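PDB 3GFV: petrobactin-binding protein YclQ from Bacillus subtilis subsp. subtilis str. 168, which binds iron-free and ferric petrobactin, and the precursor 3,4-dihydroxybenzoic acid, as the solute-binding component of the YclNOPQ ABC transporter that takes up ferric petrobactin. Local coordinates for residues N173-M178 against T226-L231; S191-I196 against T273-G278; Y230-D235 against H265-D270. All coordinates share one frame; numbering follows the deposited sequence.

How the interactions relate
Interactions 1 and 3 are neighbouring seams of one sheet: strand 230-235 pairs with strand 173-180 on one side and strand 266-268 on the other, and the two contacts, sharing Y230 and L231, have centres about 9 Å apart. Interaction 2 lies close to the middle of the molecule, its centre about 12 Å from that of interaction 3 and 15 Å from that of interaction 1. It packs against the sheet through V176 CG2 to I196 CD1 at 3.7 Å and L269 CD1 to W274 CE2 at 3.8 Å. Helix 271-276 directly follows strand 266-268, linking the sheet to the pocket beside R192 and Y275, where a phosphate, probably from the crystallisation liquor, is bound.

Interaction 1 of 3, residues N173-M178 against T226-L231; sequences NGLVIM and TNPDYL
N173 and D229 hold each other by a reciprocal pair of hydrogen bonds just ahead of the parallel pairing of G174 with Y230. N173 N donates to the anti lone pair of D229 OD2 (2.8 Å), and D229 N donates to N173 OD1 (2.9 Å) from slightly outside the carbonyl plane. CG of N173 lies between the backbone N and the carbonyl carbon (chi1 61°), and OD1 beyond it meets D229 N. The amide plane is only 17° from that of the carboxylate, whose OD1 is bonded to N259. This is the polar, partly exposed end, where a water bridges N173 ND2 and T226 O.

The strand pairing starts with Y230 N donating to N173 O and L175 N to Y230 O, each at 2.9 Å. Further along, the contact is buried and apolar. On the face of the sheet carrying L175 and L231, L175 CB rests against P228 CB at 3.6 Å, while L231 CD1 touches L175 CD2 (4.0 Å) and I177 CD1 (3.9 Å). Y222 and I223 of helix 220-226 cover this apolar row. Parallel strands buried beneath helices in this way are typical of the alpha/beta lobes of the periplasmic binding protein fold.

Interaction 2 of 3, residues S191-I196 against T273-G278; sequences SRYGLI and TWYLSG
Y193 reaches from the type I turn S191-G194 to the backbone of W274 and the ring of Y275. Its CB packs on V176 CG1. One face of the ring is covered by R192 CG, 3.8 Å above its centre. Along one rim, CD1 lies 3.9 Å from W274 CE3, in the plane of the indole, and CE1 is 3.2 Å from W274 O, which sits in the plane of the phenol. On the opposite rim, CE2 meets I234 CD1 at 3.6 Å. At the tip, OH approaches the edge of the Y275 ring, 3.3 Å from CD1, and lies 3.4 Å above one face of the R192 guanidinium, toward its rim; this buried hydroxyl has no polar partner in the model, and the selenium of M178 also lies against it.

Past the CD1 rim of the phenol, I196 CD1 packs on W274 CZ3 (3.6 Å), and L195 CD2 meets the same CZ3. On the R192 side, NH2 of the extended arginine stands over one face of the Y275 ring, with the guanidinium tilted 38° to it. R192 NE donates to a water lying near W274 O. R192 NH1, also bonded to T213 O, forms a salt bridge to a bound phosphate, probably from the crystallisation liquor, and Y275 OH is bonded to R236. This basic, aromatic pocket is consistent with the ligand cleft between the two lobes of a periplasmic binding protein.

Interaction 3 of 3, residues Y230-D235 against H265-D270; sequences YLFVID and HVIYLD
Y230-D235 and H265-D270 form a parallel strand pair at one margin of the sheet, joined through a helical beta-alpha-beta crossover. Four backbone hydrogen bonds zip it together: L231 N to H265 O, I267 N to L231 O (2.7 Å), V233 N to I267 O and L269 N to V233 O. A water bonded to both V233 O and L269 O continues the pairing where the strands part.

At the start of the pair the rings of Y230 and H265 make an offset stack, centroids 4.4 Å apart and planes at 27°. Y230 CE1 stands 3.4 Å above the imidazole, toward its rim. I267 CD1 touches the edge of the phenol at CD1 (3.9 Å) and also reaches F232 CE1 at 3.4 Å, bridging the two aromatic side chains. L269 CD1 extends this face beside F232, lying 4.0 Å from I234 CG1. On the other face V233 CG2 packs against V266 CG1 (3.8 Å), and the same V266 methyl sits over the ring of the exposed Y268; helix 246-250 covers L231, V233 and Y268.

Beyond the pairing, D235 and D270 each N-cap the helix that follows. Across the strands themselves the side chains meet through apolar and aromatic surfaces and the polar bonds are those of the backbone, which implies a seam held by sheet pairing and hydrophobic burial, chiefly on the face of F232, I267 and L269, with no salt bridge.

Interaction 1 of 3, residues N173-M178 against T226-L231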
loop_
_atom_site.group_PDB
_atom_site.type_symbol
_atom_site.label_atom_id
_atom_site.label_comp_id
_atom_site.label_asym_id
_atom_site.label_seq_id
_atom_site.Cartn_x
_atom_site.Cartn_y
_atom_site.Cartn_z
ATOM N N ASN A 173 23.077 2.398 1.243
ATOM C CA ASN A 173 22.063 1.661 0.495
ATOM C C ASN A 173 21.055 0.984 1.421
ATOM O O ASN A 173 21.184 1.043 2.646
ATOM C CB ASN A 173 22.699 0.648 -0.462
ATOM C CG ASN A 173 23.523 -0.398 0.268
ATOM O OD1 ASN A 173 23.190 -0.784 1.388
ATOM N ND2 ASN A 173 24.591 -0.878 -0.373
ATOM N N GLY A 174 20.037 0.374 0.823
ATOM C CA GLY A 174 18.982 -0.258 1.605
ATOM C C GLY A 174 18.522 -1.554 0.971
ATOM O O GLY A 174 18.524 -1.712 -0.262
ATOM N N LEU A 175 18.124 -2.489 1.827
ATOM C CA LEU A 175 17.494 -3.725 1.380
ATOM C C LEU A 175 16.110 -3.820 2.023
ATOM O O LEU A 175 15.968 -3.558 3.213
ATOM C CB LEU A 175 18.345 -4.928 1.794
ATOM C CG LEU A 175 17.740 -6.314 1.543
ATOM C CD1 LEU A 175 17.606 -6.578 0.035
ATOM C CD2 LEU A 175 18.577 -7.442 2.242
ATOM N N VAL A 176 15.107 -4.201 1.236
ATOM C CA VAL A 176 13.746 -4.388 1.756
ATOM C C VAL A 176 13.407 -5.870 1.814
ATOM O O VAL A 176 13.495 -6.574 0.800
ATOM C CB VAL A 176 12.711 -3.688 0.841
ATOM C CG1 VAL A 176 11.297 -3.809 1.434
ATOM C CG2 VAL A 176 13.081 -2.206 0.655
ATOM N N ILE A 177 13.008 -6.343 2.990
ATOM C CA ILE A 177 12.650 -7.770 3.146
ATOM C C ILE A 177 11.307 -7.915 3.821
ATOM O O ILE A 177 10.903 -7.063 4.603
ATOM C CB ILE A 177 13.666 -8.596 3.945
ATOM C CG1 ILE A 177 13.879 -8.018 5.359
ATOM C CG2 ILE A 177 14.991 -8.747 3.152
ATOM C CD1 ILE A 177 14.708 -8.881 6.273
HETATM N N MSE A 178 10.638 -9.030 3.538
HETATM C CA MSE A 178 9.432 -9.384 4.269
HETATM C C MSE A 178 9.659 -10.739 4.929
HETATM O O MSE A 178 10.194 -11.678 4.301
HETATM C CB MSE A 178 8.201 -9.394 3.351
HETATM C CG MSE A 178 6.937 -9.790 4.078
HETATM SE SE MSE A 178 5.398 -9.584 2.856
HETATM C CE MSE A 178 5.735 -11.160 1.836
ATOM N N THR A 226 24.801 -9.385 1.003
ATOM C CA THR A 226 24.364 -8.095 0.493
ATOM C C THR A 226 24.864 -6.947 1.359
ATOM O O THR A 226 25.169 -5.875 0.836
ATOM C CB THR A 226 22.836 -8.071 0.416
ATOM O OG1 THR A 226 22.423 -9.117 -0.471
ATOM C CG2 THR A 226 22.330 -6.711 -0.081
ATOM N N ASN A 227 24.996 -7.192 2.666
ATOM C CA ASN A 227 25.463 -6.171 3.615
ATOM C C ASN A 227 24.819 -4.772 3.460
ATOM O O ASN A 227 25.497 -3.750 3.288
ATOM C CB ASN A 227 27.005 -6.056 3.575
ATOM C CG ASN A 227 27.551 -5.205 4.715
ATOM O OD1 ASN A 227 26.948 -5.147 5.781
ATOM N ND2 ASN A 227 28.709 -4.537 4.491
ATOM N N PRO A 228 23.490 -4.703 3.557
ATOM C CA PRO A 228 22.835 -3.403 3.383
ATOM C C PRO A 228 23.134 -2.461 4.550
ATOM O O PRO A 228 23.251 -2.906 5.695
ATOM C CB PRO A 228 21.339 -3.765 3.418
ATOM C CG PRO A 228 21.314 -4.996 4.357
ATOM C CD PRO A 228 22.550 -5.779 3.916
ATOM N N ASP A 229 23.243 -1.170 4.269
ATOM C CA ASP A 229 23.416 -0.167 5.321
ATOM C C ASP A 229 22.128 0.051 6.104
ATOM O O ASP A 229 22.160 0.293 7.309
ATOM C CB ASP A 229 23.844 1.157 4.679
ATOM C CG ASP A 229 25.142 1.022 3.916
ATOM O OD1 ASP A 229 26.079 0.434 4.498
ATOM O OD2 ASP A 229 25.201 1.452 2.739
ATOM N N TYR A 230 20.998 -0.011 5.392
ATOM C CA TYR A 230 19.661 0.100 5.987
ATOM C C TYR A 230 18.838 -1.120 5.631
ATOM O O TYR A 230 18.871 -1.587 4.497
ATOM C CB TYR A 230 18.928 1.374 5.508
ATOM C CG TYR A 230 19.562 2.604 6.081
ATOM C CD1 TYR A 230 19.020 3.236 7.208
ATOM C CD2 TYR A 230 20.755 3.092 5.549
ATOM C CE1 TYR A 230 19.637 4.354 7.758
ATOM C CE2 TYR A 230 21.380 4.200 6.102
ATOM C CZ TYR A 230 20.816 4.828 7.199
ATOM O OH TYR A 230 21.451 5.927 7.746
ATOM N N LEU A 231 18.109 -1.648 6.609
ATOM C CA LEU A 231 17.301 -2.841 6.380
ATOM C C LEU A 231 15.842 -2.534 6.729
ATOM O O LEU A 231 15.512 -2.265 7.881
ATOM C CB LEU A 231 17.831 -4.015 7.212
ATOM C CG LEU A 231 17.069 -5.346 7.053
ATOM C CD1 LEU A 231 17.188 -5.896 5.645
ATOM C CD2 LEU A 231 17.622 -6.380 8.062
HETATM O O HOH W 1 26.225 -3.208 0.281
#

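Interaction 2 of 3, residues S191-I196 against T273-G278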
loop_
_atom_site.group_PDB
_atom_site.type_symbol
_atom_site.label_atom_id
_atom_site.label_comp_id
_atom_site.label_asym_id
_atom_site.label_seq_id
_atom_site.Cartn_x
_atom_site.Cartn_y
_atom_site.Cartn_z
ATOM N N SER A 191 9.205 -3.771 -7.594
ATOM C CA SER A 191 8.472 -4.809 -6.872
ATOM C C SER A 191 7.353 -4.193 -6.036
ATOM O O SER A 191 7.150 -2.966 -6.012
ATOM C CB SER A 191 9.409 -5.628 -5.965
ATOM O OG SER A 191 9.766 -4.874 -4.811
ATOM N N ARG A 192 6.633 -5.053 -5.335
ATOM C CA ARG A 192 5.565 -4.602 -4.470
ATOM C C ARG A 192 6.005 -3.474 -3.532
ATOM O O ARG A 192 5.267 -2.533 -3.290
ATOM C CB ARG A 192 5.067 -5.791 -3.659
ATOM C CG ARG A 192 3.975 -5.441 -2.693
ATOM C CD ARG A 192 3.580 -6.711 -1.971
ATOM N NE ARG A 192 2.292 -6.582 -1.315
ATOM C CZ ARG A 192 1.635 -7.604 -0.784
ATOM N NH1 ARG A 192 2.150 -8.829 -0.839
ATOM N NH2 ARG A 192 0.466 -7.398 -0.200
ATOM N N TYR A 193 7.228 -3.551 -3.019
ATOM C CA TYR A 193 7.717 -2.518 -2.108
ATOM C C TYR A 193 8.866 -1.724 -2.715
ATOM O O TYR A 193 9.619 -1.031 -2.005
ATOM C CB TYR A 193 8.126 -3.117 -0.748
ATOM C CG TYR A 193 7.023 -3.929 -0.101
ATOM C CD1 TYR A 193 5.811 -3.343 0.251
ATOM C CD2 TYR A 193 7.181 -5.288 0.133
ATOM C CE1 TYR A 193 4.794 -4.100 0.826
ATOM C CE2 TYR A 193 6.183 -6.039 0.712
ATOM C CZ TYR A 193 4.986 -5.437 1.060
ATOM O OH TYR A 193 3.980 -6.181 1.640
ATOM N N GLY A 194 8.974 -1.810 -4.034
ATOM C CA GLY A 194 9.956 -1.058 -4.783
ATOM C C GLY A 194 9.938 0.448 -4.565
ATOM O O GLY A 194 10.942 1.106 -4.820
ATOM N N LEU A 195 8.816 1.011 -4.121
ATOM C CA LEU A 195 8.754 2.473 -3.981
ATOM C C LEU A 195 9.826 3.043 -3.052
ATOM O O LEU A 195 10.210 4.205 -3.195
ATOM C CB LEU A 195 7.350 2.956 -3.578
ATOM C CG LEU A 195 6.958 2.896 -2.098
ATOM C CD1 LEU A 195 5.669 3.702 -1.912
ATOM C CD2 LEU A 195 6.758 1.454 -1.672
ATOM N N ILE A 196 10.326 2.229 -2.120
ATOM C CA ILE A 196 11.370 2.694 -1.211
ATOM C C ILE A 196 12.594 3.115 -2.035
ATOM O O ILE A 196 13.266 4.102 -1.715
ATOM C CB ILE A 196 11.709 1.602 -0.179
ATOM C CG1 ILE A 196 10.581 1.529 0.863
ATOM C CG2 ILE A 196 13.043 1.902 0.487
ATOM C CD1 ILE A 196 10.601 0.264 1.764
ATOM N N THR A 273 -0.139 -1.852 7.536
ATOM C CA THR A 273 -0.338 -0.832 6.515
ATOM C C THR A 273 0.388 -1.178 5.218
ATOM O O THR A 273 -0.177 -1.081 4.128
ATOM C CB THR A 273 0.100 0.542 7.040
ATOM O OG1 THR A 273 -0.759 0.908 8.123
ATOM C CG2 THR A 273 0.019 1.614 5.944
ATOM N N TRP A 274 1.647 -1.618 5.330
ATOM C CA TRP A 274 2.440 -1.894 4.140
ATOM C C TRP A 274 1.956 -3.103 3.345
ATOM O O TRP A 274 1.996 -3.095 2.105
ATOM C CB TRP A 274 3.932 -2.034 4.491
ATOM C CG TRP A 274 4.587 -0.725 4.756
ATOM C CD1 TRP A 274 4.398 0.084 5.839
ATOM C CD2 TRP A 274 5.541 -0.063 3.921
ATOM N NE1 TRP A 274 5.183 1.212 5.731
ATOM C CE2 TRP A 274 5.866 1.161 4.544
ATOM C CE3 TRP A 274 6.129 -0.372 2.689
ATOM C CZ2 TRP A 274 6.787 2.066 3.993
ATOM C CZ3 TRP A 274 7.040 0.529 2.136
ATOM C CH2 TRP A 274 7.359 1.731 2.795
ATOM N N TYR A 275 1.460 -4.116 4.057
ATOM C CA TYR A 275 1.014 -5.349 3.420
ATOM C C TYR A 275 -0.461 -5.310 2.979
ATOM O O TYR A 275 -0.797 -5.770 1.889
ATOM C CB TYR A 275 1.265 -6.533 4.354
ATOM C CG TYR A 275 0.924 -7.856 3.723
ATOM C CD1 TYR A 275 1.720 -8.381 2.710
ATOM C CD2 TYR A 275 -0.190 -8.571 4.129
ATOM C CE1 TYR A 275 1.421 -9.606 2.127
ATOM C CE2 TYR A 275 -0.498 -9.795 3.552
ATOM C CZ TYR A 275 0.312 -10.301 2.547
ATOM O OH TYR A 275 0.008 -11.517 1.963
ATOM N N LEU A 276 -1.326 -4.733 3.801
ATOM C CA LEU A 276 -2.766 -4.765 3.508
ATOM C C LEU A 276 -3.220 -3.514 2.788
ATOM O O LEU A 276 -4.292 -3.491 2.185
ATOM C CB LEU A 276 -3.571 -4.852 4.791
ATOM C CG LEU A 276 -3.241 -6.073 5.654
ATOM C CD1 LEU A 276 -3.956 -5.980 6.996
ATOM C CD2 LEU A 276 -3.559 -7.375 4.918
ATOM N N SER A 277 -2.427 -2.457 2.871
ATOM C CA SER A 277 -2.889 -1.175 2.340
ATOM C C SER A 277 -1.837 -0.541 1.433
ATOM O O SER A 277 -1.138 -1.235 0.704
ATOM C CB SER A 277 -3.285 -0.228 3.475
ATOM O OG SER A 277 -3.944 0.936 2.947
ATOM N N GLY A 278 -1.727 0.780 1.484
ATOM C CA GLY A 278 -0.835 1.493 0.588
ATOM C C GLY A 278 -1.563 2.049 -0.631
ATOM O O GLY A 278 -2.609 1.533 -1.028
HETATM O O HOH W 2 1.203 -4.315 -0.558
#

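Interaction 3 of 3, residues Y230-D235 against H265-D270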
loop_
_atom_site.group_PDB
_atom_site.type_symbol
_atom_site.label_atom_id
_atom_site.label_comp_id
_atom_site.label_asym_id
_atom_site.label_seq_id
_atom_site.Cartn_x
_atom_site.Cartn_y
_atom_site.Cartn_z
ATOM N N TYR A 230 20.998 -0.011 5.392
ATOM C CA TYR A 230 19.661 0.100 5.987
ATOM C C TYR A 230 18.838 -1.120 5.631
ATOM O O TYR A 230 18.871 -1.587 4.497
ATOM C CB TYR A 230 18.928 1.374 5.508
ATOM C CG TYR A 230 19.562 2.604 6.081
ATOM C CD1 TYR A 230 19.020 3.236 7.208
ATOM C CD2 TYR A 230 20.755 3.092 5.549
ATOM C CE1 TYR A 230 19.637 4.354 7.758
ATOM C CE2 TYR A 230 21.380 4.200 6.102
ATOM C CZ TYR A 230 20.816 4.828 7.199
ATOM O OH TYR A 230 21.451 5.927 7.746
ATOM N N LEU A 231 18.109 -1.648 6.609
ATOM C CA LEU A 231 17.301 -2.841 6.380
ATOM C C LEU A 231 15.842 -2.534 6.729
ATOM O O LEU A 231 15.512 -2.265 7.881
ATOM C CB LEU A 231 17.831 -4.015 7.212
ATOM C CG LEU A 231 17.069 -5.346 7.053
ATOM C CD1 LEU A 231 17.188 -5.896 5.645
ATOM C CD2 LEU A 231 17.622 -6.380 8.062
ATOM N N PHE A 232 14.992 -2.552 5.710
ATOM C CA PHE A 232 13.568 -2.270 5.874
ATOM C C PHE A 232 12.834 -3.590 6.000
ATOM O O PHE A 232 12.926 -4.436 5.106
ATOM C CB PHE A 232 13.061 -1.502 4.658
ATOM C CG PHE A 232 13.681 -0.146 4.505
ATOM C CD1 PHE A 232 13.096 0.964 5.101
ATOM C CD2 PHE A 232 14.860 0.016 3.782
ATOM C CE1 PHE A 232 13.658 2.245 4.957
ATOM C CE2 PHE A 232 15.433 1.293 3.638
ATOM C CZ PHE A 232 14.845 2.392 4.244
ATOM N N VAL A 233 12.117 -3.776 7.107
ATOM C CA VAL A 233 11.468 -5.065 7.357
ATOM C C VAL A 233 9.952 -4.945 7.454
ATOM O O VAL A 233 9.432 -4.090 8.192
ATOM C CB VAL A 233 11.968 -5.671 8.666
ATOM C CG1 VAL A 233 11.340 -7.030 8.884
ATOM C CG2 VAL A 233 13.489 -5.801 8.622
ATOM N N ILE A 234 9.260 -5.831 6.739
ATOM C CA ILE A 234 7.798 -5.963 6.837
ATOM C C ILE A 234 7.542 -7.371 7.309
ATOM O O ILE A 234 8.184 -8.305 6.834
ATOM C CB ILE A 234 7.142 -5.736 5.467
ATOM C CG1 ILE A 234 7.325 -4.272 5.064
ATOM C CG2 ILE A 234 5.642 -6.058 5.492
ATOM C CD1 ILE A 234 7.256 -4.078 3.582
ATOM N N ASP A 235 6.632 -7.532 8.260
ATOM C CA ASP A 235 6.323 -8.867 8.759
ATOM C C ASP A 235 4.920 -9.285 8.323
ATOM O O ASP A 235 3.919 -8.767 8.834
ATOM C CB ASP A 235 6.425 -8.896 10.270
ATOM C CG ASP A 235 6.479 -10.320 10.805
ATOM O OD1 ASP A 235 5.597 -11.116 10.438
ATOM O OD2 ASP A 235 7.436 -10.643 11.520
ATOM N N HIS A 265 20.288 0.352 12.155
ATOM C CA HIS A 265 19.483 0.874 11.052
ATOM C C HIS A 265 18.570 -0.191 10.464
ATOM O O HIS A 265 18.462 -0.319 9.242
ATOM C CB HIS A 265 20.369 1.493 9.970
ATOM C CG HIS A 265 21.108 2.703 10.443
ATOM N ND1 HIS A 265 20.480 3.731 11.112
ATOM C CD2 HIS A 265 22.416 3.047 10.366
ATOM C CE1 HIS A 265 21.371 4.655 11.427
ATOM N NE2 HIS A 265 22.550 4.272 10.974
ATOM N N VAL A 266 17.960 -0.979 11.344
ATOM C CA VAL A 266 16.836 -1.811 10.945
ATOM C C VAL A 266 15.594 -0.958 11.147
ATOM O O VAL A 266 15.383 -0.378 12.215
ATOM C CB VAL A 266 16.753 -3.128 11.746
ATOM C CG1 VAL A 266 15.592 -3.982 11.225
ATOM C CG2 VAL A 266 18.057 -3.906 11.602
ATOM N N ILE A 267 14.801 -0.849 10.095
ATOM C CA ILE A 267 13.586 -0.034 10.130
ATOM C C ILE A 267 12.390 -0.965 10.070
ATOM O O ILE A 267 12.172 -1.652 9.062
ATOM C CB ILE A 267 13.616 0.955 8.972
ATOM C CG1 ILE A 267 14.849 1.865 9.148
ATOM C CG2 ILE A 267 12.283 1.743 8.847
ATOM C CD1 ILE A 267 15.224 2.660 7.908
ATOM N N TYR A 268 11.653 -1.028 11.178
ATOM C CA TYR A 268 10.496 -1.909 11.277
ATOM C C TYR A 268 9.269 -1.143 10.787
ATOM O O TYR A 268 8.726 -0.296 11.494
ATOM C CB TYR A 268 10.298 -2.393 12.709
ATOM C CG TYR A 268 11.494 -3.147 13.221
ATOM C CD1 TYR A 268 11.618 -4.508 13.001
ATOM C CD2 TYR A 268 12.528 -2.491 13.878
ATOM C CE1 TYR A 268 12.729 -5.207 13.456
ATOM C CE2 TYR A 268 13.634 -3.186 14.332
ATOM C CZ TYR A 268 13.723 -4.541 14.119
ATOM O OH TYR A 268 14.826 -5.237 14.567
ATOM N N LEU A 269 8.861 -1.443 9.567
ATOM C CA LEU A 269 7.741 -0.749 8.945
ATOM C C LEU A 269 6.442 -1.238 9.574
ATOM O O LEU A 269 6.402 -2.308 10.170
ATOM C CB LEU A 269 7.758 -0.954 7.427
ATOM C CG LEU A 269 8.972 -0.320 6.716
ATOM C CD1 LEU A 269 9.060 -0.708 5.235
ATOM C CD2 LEU A 269 9.046 1.221 6.912
ATOM N N ASP A 270 5.390 -0.429 9.473
ATOM C CA ASP A 270 4.071 -0.810 9.978
ATOM C C ASP A 270 3.499 -1.882 9.062
ATOM O O ASP A 270 2.886 -1.578 8.044
ATOM C CB ASP A 270 3.199 0.456 9.998
ATOM C CG ASP A 270 1.724 0.184 10.290
ATOM O OD1 ASP A 270 1.322 -0.962 10.569
ATOM O OD2 ASP A 270 0.957 1.158 10.217
HETATM O O HOH W 3 8.133 -4.546 10.608
#